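Local coordinates for protein free methionine-R-sulfoxide reductase (Saccharomyces cerevisiae, PDB 1F5M) that reduces the R form of free methionine sulfoxide to methionine at the expense of thioredoxin and takes part in protection against oxidative stress, at residues 24-27 / 28-32; 51-54 / 55-59; 161-164 / 165-169; 8-11 / 12-16. One frame throughout, in Å; residues are numbered along the deposited sequence.

Contact 1: 24-27 / 28-32; sequences ILEQ and LLLSY
The carboxylate of Glu26 is the flat group here, and its two oxygens meet different leucines about one turn further along. OE1 of Glu26 touches the methyl carbon CD1 of Leu29 at 3.7 Å. OE2 of Glu26 lies 3.6 Å from CG of Leu30, with CB of Leu29 also near. These are contacts with apolar carbons, so they hold neither oxygen by a hydrogen bond. The torsions explain the reach. CG of Glu26 is anti to the backbone N (chi1 -173°), and a bend at chi2 (39°) swings the acid along the helix. The side chain of Glu26 crosses that of Leu29 at about a right angle and that of Leu30 on a slant. CG of Leu30 also rests 3.4 Å from the backbone O of Glu26. All this takes place within helix 21-36, which packs on helices 42-59 and 160-176 of this GAF-fold protein. Most of its backbone bonds here run from an amide to the carbonyl four residues back. Leu29 N binds Leu25 O at 3.1 Å with an N-H...O angle of 164°. Ser31 N binds Gln27 O at 2.9 Å. Leu28 N is held less well, by two weak bonds, to Ile24 O at 3.0 Å and to Leu25 O at 3.2 Å. The hydroxyl of Ser31 hydrogen-bonds His12 ND1 of the N-terminal segment. Leu25 and Leu29 pack on Phe165 of helix 160-176. Ile24 and Leu28 pack on helix 42-59, against Ala56 and Leu52.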
# COMPACT_ATOMS: atom_id res chain seq x y z
N ILE B 24 -1.90 17.89 12.87
CA ILE B 24 -1.51 16.71 12.12
C ILE B 24 -2.57 16.30 11.10
O ILE B 24 -2.28 16.01 9.95
CB ILE B 24 -1.21 15.55 13.09
CG1 ILE B 24 0.02 15.90 13.93
CG2 ILE B 24 -1.01 14.25 12.33
CD1 ILE B 24 0.42 14.82 14.90
N LEU B 25 -3.82 16.29 11.51
CA LEU B 25 -4.87 15.88 10.60
C LEU B 25 -5.16 16.94 9.55
O LEU B 25 -5.53 16.63 8.39
CB LEU B 25 -6.14 15.54 11.40
CG LEU B 25 -5.93 14.45 12.46
CD1 LEU B 25 -7.26 14.09 13.13
CD2 LEU B 25 -5.33 13.23 11.81
N GLU B 26 -5.01 18.20 9.94
CA GLU B 26 -5.27 19.24 8.97
C GLU B 26 -4.16 19.19 7.92
O GLU B 26 -4.41 19.39 6.74
CB GLU B 26 -5.34 20.62 9.64
CG GLU B 26 -5.79 21.70 8.67
CD GLU B 26 -6.90 21.21 7.70
OE1 GLU B 26 -8.04 20.87 8.20
OE2 GLU B 26 -6.60 21.17 6.45
N GLN B 27 -2.94 18.91 8.36
CA GLN B 27 -1.81 18.81 7.44
C GLN B 27 -1.97 17.63 6.51
O GLN B 27 -1.45 17.63 5.39
CB GLN B 27 -0.50 18.61 8.20
CG GLN B 27 0.32 19.88 8.33
CD GLN B 27 1.52 19.71 9.26
OE1 GLN B 27 2.27 18.71 9.16
NE2 GLN B 27 1.71 20.68 10.18
N LEU B 28 -2.64 16.59 6.99
CA LEU B 28 -2.83 15.40 6.16
C LEU B 28 -3.79 15.75 5.05
O LEU B 28 -3.53 15.41 3.90
CB LEU B 28 -3.37 14.22 6.98
CG LEU B 28 -3.56 12.90 6.23
CD1 LEU B 28 -3.42 11.78 7.19
CD2 LEU B 28 -4.92 12.83 5.54
N LEU B 29 -4.90 16.41 5.37
CA LEU B 29 -5.89 16.79 4.34
C LEU B 29 -5.21 17.65 3.26
O LEU B 29 -5.46 17.46 2.05
CB LEU B 29 -7.06 17.55 4.97
CG LEU B 29 -7.98 16.76 5.94
CD1 LEU B 29 -9.04 17.71 6.47
CD2 LEU B 29 -8.63 15.52 5.27
N LEU B 30 -4.34 18.59 3.69
CA LEU B 30 -3.62 19.46 2.75
C LEU B 30 -2.62 18.65 1.92
O LEU B 30 -2.48 18.89 0.73
CB LEU B 30 -2.88 20.57 3.49
CG LEU B 30 -3.81 21.57 4.18
CD1 LEU B 30 -3.00 22.62 4.93
CD2 LEU B 30 -4.70 22.23 3.11
N SER B 31 -1.92 17.70 2.53
CA SER B 31 -0.98 16.87 1.77
C SER B 31 -1.76 16.00 0.76
O SER B 31 -1.35 15.83 -0.37
CB SER B 31 -0.18 15.95 2.69
OG SER B 31 0.80 16.64 3.47
N TYR B 32 -2.88 15.42 1.16
CA TYR B 32 -3.62 14.58 0.24
C TYR B 32 -4.04 15.40 -0.98
O TYR B 32 -3.97 14.94 -2.11
CB TYR B 32 -4.85 13.97 0.90
CG TYR B 32 -5.69 13.23 -0.10
CD1 TYR B 32 -5.37 11.93 -0.45
CD2 TYR B 32 -6.70 13.89 -0.81
CE1 TYR B 32 -6.00 11.30 -1.47
CE2 TYR B 32 -7.35 13.25 -1.86
CZ TYR B 32 -6.97 11.95 -2.19
OH TYR B 32 -7.52 11.30 -3.24

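Contact 2: 51-54 / 55-59; sequences SLIW and HAYKS
The last turns of helix 42-59, in the GAF domain, carry a T-shaped (edge-to-face) pair between Trp54 and His55. Trp54 CD1 sits over the centre of the imidazole, and the ring planes stand 69° apart. The centroids of the Trp54 five-membered ring and the His55 ring are 4.9 Å apart. With chi1 at 173°, the Trp54 side chain sets off beside its own carbonyl carbon, which turns the indole forward along the helix to His55 and Lys58. Lys58 follows the indole along its length. Its CG lies 3.4 Å from Trp54 NE1, and its CE lies 3.7 Å from Trp54 CZ2. The ammonium goes past the ring and hydrogen-bonds Ile64 O. Ile53 and Tyr57 are also neighbours, CG2 of Ile53 being 4.0 Å from CD1 of Tyr57. The edge of the phenol faces Ile53 O, in the ring plane. Regular backbone bonds hold the turns, such as Ala56 N to Leu52 O at 2.9 Å. Ser59 OG donates to Ala56 O at 3.0 Å. An alanine at His55 would lack the imidazole, and this would probably cost the indole edge the face it rests on and open a gap beside Val13. Ser51 OG hydrogen-bonds Gly87 O of the second subunit, so this side of the helix faces the dimer partner. Ile53 and Tyr57 pack on strands 64-72 and 144-152, and Leu52 and Ala56 meet helix 21-36.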
# COMPACT_ATOMS: atom_id res chain seq x y z
N SER B 51 -0.44 5.81 3.14
CA SER B 51 0.79 6.17 3.84
C SER B 51 0.61 7.41 4.77
O SER B 51 1.19 7.49 5.86
CB SER B 51 1.87 6.44 2.80
OG SER B 51 3.06 6.77 3.42
N LEU B 52 -0.19 8.37 4.33
CA LEU B 52 -0.47 9.61 5.08
C LEU B 52 -1.17 9.20 6.39
O LEU B 52 -0.72 9.56 7.50
CB LEU B 52 -1.40 10.54 4.25
CG LEU B 52 -0.71 11.34 3.12
CD1 LEU B 52 -1.72 12.23 2.34
CD2 LEU B 52 0.39 12.21 3.77
N ILE B 53 -2.20 8.37 6.26
CA ILE B 53 -3.00 7.94 7.42
C ILE B 53 -2.14 7.16 8.42
O ILE B 53 -2.15 7.44 9.61
CB ILE B 53 -4.17 7.08 6.97
CG1 ILE B 53 -5.11 7.94 6.10
CG2 ILE B 53 -4.92 6.48 8.18
CD1 ILE B 53 -6.11 7.13 5.34
N TRP B 54 -1.34 6.24 7.89
CA TRP B 54 -0.50 5.38 8.71
C TRP B 54 0.44 6.23 9.58
O TRP B 54 0.49 6.07 10.80
CB TRP B 54 0.36 4.43 7.81
CG TRP B 54 1.37 3.64 8.65
CD1 TRP B 54 2.57 4.09 9.13
CD2 TRP B 54 1.19 2.34 9.17
NE1 TRP B 54 3.14 3.15 9.94
CE2 TRP B 54 2.32 2.05 9.98
CE3 TRP B 54 0.17 1.38 9.06
CZ2 TRP B 54 2.47 0.83 10.67
CZ3 TRP B 54 0.31 0.16 9.75
CH2 TRP B 54 1.46 -0.10 10.55
N HIS B 55 1.21 7.11 8.94
CA HIS B 55 2.16 7.94 9.65
C HIS B 55 1.52 8.94 10.59
O HIS B 55 2.09 9.23 11.65
CB HIS B 55 3.08 8.62 8.65
CG HIS B 55 4.00 7.66 7.96
ND1 HIS B 55 5.16 7.19 8.55
CD2 HIS B 55 3.87 6.99 6.80
CE1 HIS B 55 5.69 6.26 7.79
NE2 HIS B 55 4.92 6.11 6.72
N ALA B 56 0.38 9.50 10.21
CA ALA B 56 -0.31 10.43 11.12
C ALA B 56 -0.65 9.72 12.43
O ALA B 56 -0.37 10.23 13.54
CB ALA B 56 -1.60 10.94 10.49
N TYR B 57 -1.27 8.55 12.33
CA TYR B 57 -1.63 7.86 13.56
C TYR B 57 -0.44 7.38 14.36
O TYR B 57 -0.52 7.32 15.59
CB TYR B 57 -2.61 6.71 13.29
CG TYR B 57 -4.00 7.27 13.17
CD1 TYR B 57 -4.48 7.72 11.94
CD2 TYR B 57 -4.77 7.52 14.32
CE1 TYR B 57 -5.68 8.43 11.85
CE2 TYR B 57 -5.96 8.23 14.24
CZ TYR B 57 -6.41 8.69 13.01
OH TYR B 57 -7.53 9.48 12.90
N LYS B 58 0.66 7.06 13.68
CA LYS B 58 1.85 6.60 14.39
C LYS B 58 2.36 7.77 15.22
O LYS B 58 2.78 7.58 16.36
CB LYS B 58 2.97 6.14 13.42
CG LYS B 58 2.89 4.65 13.01
CD LYS B 58 2.75 3.78 14.26
CE LYS B 58 2.76 2.27 14.03
NZ LYS B 58 2.10 1.50 15.20
N SER B 59 2.34 8.98 14.66
CA SER B 59 2.86 10.12 15.40
C SER B 59 1.90 10.56 16.50
O SER B 59 2.35 11.11 17.50
CB SER B 59 3.20 11.29 14.46
OG SER B 59 2.05 11.96 14.06

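Contact 3: 161-164 / 165-169; sequences VDKE and FLEKL
Lys163 and Glu167, one helical turn apart, cross with their aliphatic and acid parts in touch. The lysine is fully extended, and its chi1 of 170° starts the chain away from the backbone N. Glu167 has CG anti to the carbonyl carbon instead (chi1 -72°), which leans the chain back toward the preceding turn. CE of Lys163 therefore lies 3.3 Å from OE2 of Glu167 and 3.5 Å from OE1. CG of Glu167 is packed close to Lys163 O, at 3.1 Å. Val161 and Phe165 run next to each other. CG1 of Val161 is 4.0 Å from CD1 of Phe165, and Val161 O sits at the edge of that ring, near its plane. Leu166 leans back like Glu167, and its CG rests 3.1 Å from Asp162 O. Leu166 N donates to the same carbonyl, at 2.8 Å. These turns belong to helix 160-176 of the GAF domain. Phe165 packs against helix 21-36, while Leu166 packs on strand 131-138. Asp162 OD1 has a hydrogen bond with Tyr57 OH and a salt bridge with Lys21. Glu167 OE2 is hydrogen-bonded to Thr110 OG1, which may fix the rotation of the acid. Lys163 NZ stays 4.3 Å from Glu167 OE2, beyond a salt bridge. The attraction between the two charges is therefore probably modest, and the close contact is made by the lysine methylene CE.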
# COMPACT_ATOMS: atom_id res chain seq x y z
N VAL B 161 -13.46 12.51 16.51
CA VAL B 161 -12.60 13.49 15.84
C VAL B 161 -11.97 12.72 14.66
O VAL B 161 -11.74 13.29 13.60
CB VAL B 161 -11.44 13.98 16.75
CG1 VAL B 161 -10.19 14.36 15.87
CG2 VAL B 161 -11.90 15.19 17.56
N ASP B 162 -11.69 11.44 14.85
CA ASP B 162 -11.12 10.62 13.78
C ASP B 162 -12.16 10.50 12.66
O ASP B 162 -11.83 10.58 11.47
CB ASP B 162 -10.79 9.23 14.31
CG ASP B 162 -9.72 9.28 15.37
OD1 ASP B 162 -8.74 10.01 15.12
OD2 ASP B 162 -9.86 8.61 16.42
N LYS B 163 -13.40 10.29 13.04
CA LYS B 163 -14.49 10.18 12.08
C LYS B 163 -14.66 11.46 11.29
O LYS B 163 -14.94 11.45 10.07
CB LYS B 163 -15.83 9.90 12.80
CG LYS B 163 -17.06 10.01 11.81
CD LYS B 163 -18.41 9.86 12.54
CE LYS B 163 -19.57 10.25 11.62
NZ LYS B 163 -20.84 10.02 12.34
N GLU B 164 -14.57 12.59 12.01
CA GLU B 164 -14.77 13.87 11.39
C GLU B 164 -13.69 14.10 10.34
O GLU B 164 -14.03 14.45 9.20
CB GLU B 164 -14.73 15.00 12.43
CG GLU B 164 -15.07 16.35 11.84
CD GLU B 164 -15.31 17.41 12.90
OE1 GLU B 164 -16.29 18.15 12.72
OE2 GLU B 164 -14.55 17.52 13.90
N PHE B 165 -12.43 13.90 10.69
CA PHE B 165 -11.36 14.09 9.70
C PHE B 165 -11.38 13.04 8.60
O PHE B 165 -11.10 13.36 7.43
CB PHE B 165 -9.97 14.13 10.35
CG PHE B 165 -9.56 15.53 10.84
CD1 PHE B 165 -9.63 15.88 12.21
CD2 PHE B 165 -9.14 16.52 9.92
CE1 PHE B 165 -9.29 17.18 12.66
CE2 PHE B 165 -8.79 17.85 10.36
CZ PHE B 165 -8.86 18.17 11.73
N LEU B 166 -11.71 11.79 8.93
CA LEU B 166 -11.68 10.79 7.87
C LEU B 166 -12.85 10.98 6.91
O LEU B 166 -12.75 10.61 5.74
CB LEU B 166 -11.69 9.38 8.43
CG LEU B 166 -10.44 8.98 9.19
CD1 LEU B 166 -10.68 7.60 9.86
CD2 LEU B 166 -9.27 8.88 8.24
N GLU B 167 -13.98 11.53 7.39
CA GLU B 167 -15.09 11.74 6.47
C GLU B 167 -14.76 12.91 5.56
O GLU B 167 -15.26 12.97 4.46
CB GLU B 167 -16.43 11.97 7.22
CG GLU B 167 -16.94 10.66 7.86
CD GLU B 167 -18.39 10.70 8.32
OE1 GLU B 167 -18.92 11.81 8.54
OE2 GLU B 167 -19.00 9.60 8.47
N LYS B 168 -13.90 13.84 5.99
CA LYS B 168 -13.54 14.96 5.11
C LYS B 168 -12.61 14.39 4.03
O LYS B 168 -12.70 14.75 2.85
CB LYS B 168 -12.75 16.01 5.86
CG LYS B 168 -13.59 16.95 6.72
CD LYS B 168 -12.67 17.78 7.64
CE LYS B 168 -13.52 18.74 8.49
NZ LYS B 168 -12.71 19.49 9.48
N LEU B 169 -11.75 13.47 4.47
CA LEU B 169 -10.79 12.85 3.57
C LEU B 169 -11.49 12.02 2.50
O LEU B 169 -11.05 11.98 1.36
CB LEU B 169 -9.82 11.94 4.35
CG LEU B 169 -8.77 11.19 3.49
CD1 LEU B 169 -7.88 12.21 2.75
CD2 LEU B 169 -7.90 10.32 4.41

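Contact 4: 8-11 / 12-16; sequences HHAD and HVNYS
Asp11 and Asn14 are joined by a side-chain hydrogen bond: Asn14 ND2 donates to Asp11 OD1 at 2.9 Å, with an N-H...O angle of 165°. The bond lies in the amide plane of Asn14 but comes to the anti side of the carboxylate, tilted out of its plane. The two flat groups are turned 65° against each other. His8 N donates to Asp11 OD2 at 2.8 Å, also on the anti side. An alanine in place of Asp11 would have no carboxylate, so His8 N and the Asn14 amide would probably lose these acceptors and the amide be freer to turn. The backbone bonds are those of a short 3-10 turn, each amide reaching the carbonyl three residues back. His12 N binds His9 O at 3.2 Å, from above the carbonyl plane. Asn14 N binds Asp11 O at 3.1 Å, again from above. Packing adds His12 CD2, which lies 3.2 Å from His9 O at the ring edge. The His12 side chain starts beside its backbone N (chi1 -75°), leaning the ring back over the turn. Across the dimer, Asn14 OD1 accepts from Lys88 NZ of the second subunit, and His9 NE2 is bonded to Gln92 OE1 of the same subunit. Within the chain the turn precedes helix 21-36, where His12 bonds Ser31 through ND1 and packs on Leu35. Val13 meets His55 and Tyr15 meets Ala56, both of helix 42-59.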
# COMPACT_ATOMS: atom_id res chain seq x y z
N HIS B 8 11.11 16.16 -0.74
CA HIS B 8 10.89 14.91 -1.49
C HIS B 8 9.49 14.50 -1.10
O HIS B 8 8.95 14.99 -0.07
CB HIS B 8 11.86 13.80 -1.07
CG HIS B 8 13.26 14.02 -1.55
ND1 HIS B 8 14.20 14.72 -0.83
CD2 HIS B 8 13.88 13.64 -2.70
CE1 HIS B 8 15.33 14.76 -1.51
NE2 HIS B 8 15.17 14.11 -2.64
N HIS B 9 8.90 13.62 -1.92
CA HIS B 9 7.54 13.14 -1.66
C HIS B 9 7.38 12.60 -0.25
O HIS B 9 6.38 12.86 0.43
CB HIS B 9 7.13 12.04 -2.67
CG HIS B 9 6.73 12.58 -4.00
ND1 HIS B 9 7.63 13.12 -4.89
CD2 HIS B 9 5.52 12.71 -4.58
CE1 HIS B 9 6.99 13.56 -5.95
NE2 HIS B 9 5.71 13.33 -5.79
N ALA B 10 8.39 11.87 0.21
CA ALA B 10 8.36 11.27 1.53
C ALA B 10 8.16 12.27 2.69
O ALA B 10 7.67 11.90 3.77
CB ALA B 10 9.63 10.46 1.74
N ASP B 11 8.49 13.54 2.46
CA ASP B 11 8.38 14.56 3.48
C ASP B 11 6.99 14.88 3.96
O ASP B 11 6.80 15.52 4.98
CB ASP B 11 9.10 15.84 3.03
CG ASP B 11 10.62 15.67 2.98
OD1 ASP B 11 11.21 15.09 3.93
OD2 ASP B 11 11.23 16.13 2.01
N HIS B 12 5.98 14.45 3.23
CA HIS B 12 4.63 14.68 3.69
C HIS B 12 4.37 13.90 4.95
O HIS B 12 3.40 14.14 5.69
CB HIS B 12 3.64 14.21 2.63
CG HIS B 12 3.54 15.13 1.47
ND1 HIS B 12 2.82 16.31 1.52
CD2 HIS B 12 4.11 15.08 0.24
CE1 HIS B 12 2.94 16.93 0.37
NE2 HIS B 12 3.71 16.21 -0.42
N VAL B 13 5.24 12.94 5.22
CA VAL B 13 5.08 12.07 6.36
C VAL B 13 6.22 12.29 7.36
O VAL B 13 6.39 11.55 8.33
CB VAL B 13 4.99 10.61 5.78
CG1 VAL B 13 5.77 9.65 6.57
CG2 VAL B 13 3.52 10.22 5.62
N ASN B 14 7.01 13.35 7.13
CA ASN B 14 8.12 13.67 8.02
C ASN B 14 7.79 14.95 8.74
O ASN B 14 7.94 16.05 8.18
CB ASN B 14 9.44 13.86 7.23
CG ASN B 14 9.94 12.57 6.60
OD1 ASN B 14 9.81 11.48 7.18
ND2 ASN B 14 10.57 12.68 5.44
N TYR B 15 7.31 14.83 9.97
CA TYR B 15 7.00 16.00 10.78
C TYR B 15 7.11 15.59 12.23
O TYR B 15 7.10 14.40 12.55
CB TYR B 15 5.61 16.52 10.47
CG TYR B 15 4.58 15.44 10.41
CD1 TYR B 15 3.92 15.00 11.57
CD2 TYR B 15 4.23 14.87 9.19
CE1 TYR B 15 2.94 14.02 11.49
CE2 TYR B 15 3.26 13.88 9.11
CZ TYR B 15 2.63 13.46 10.26
OH TYR B 15 1.74 12.45 10.15
N SER B 16 7.21 16.56 13.12
CA SER B 16 7.38 16.26 14.53
C SER B 16 6.12 15.70 15.14
O SER B 16 5.02 16.03 14.73
CB SER B 16 7.80 17.50 15.32
OG SER B 16 6.74 17.91 16.17

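In the fold
The four contacts follow one another in series along the chain, and none nests in or crosses another. Each is local and closes no long loop, only turns of one helix or of the N-terminal 3-10 segment. Contact 4 comes first, in that segment. Its Tyr15 OH lies 3.9 Å from Ile24 CG2 of contact 1, on helix 21-36, and also packs on Ala56 of contact 2, on helix 42-59. Contacts 1 and 2 touch directly, on helices that are consecutive in the chain. Contact 3 comes last, on helix 160-176, and meets both. Tyr57 OH reaches Asp162 OD1 at 2.6 Å. Contacts 3 and 4 stay about 11 Å apart at their nearest atoms. Contacts 2 and 4 both touch the second subunit.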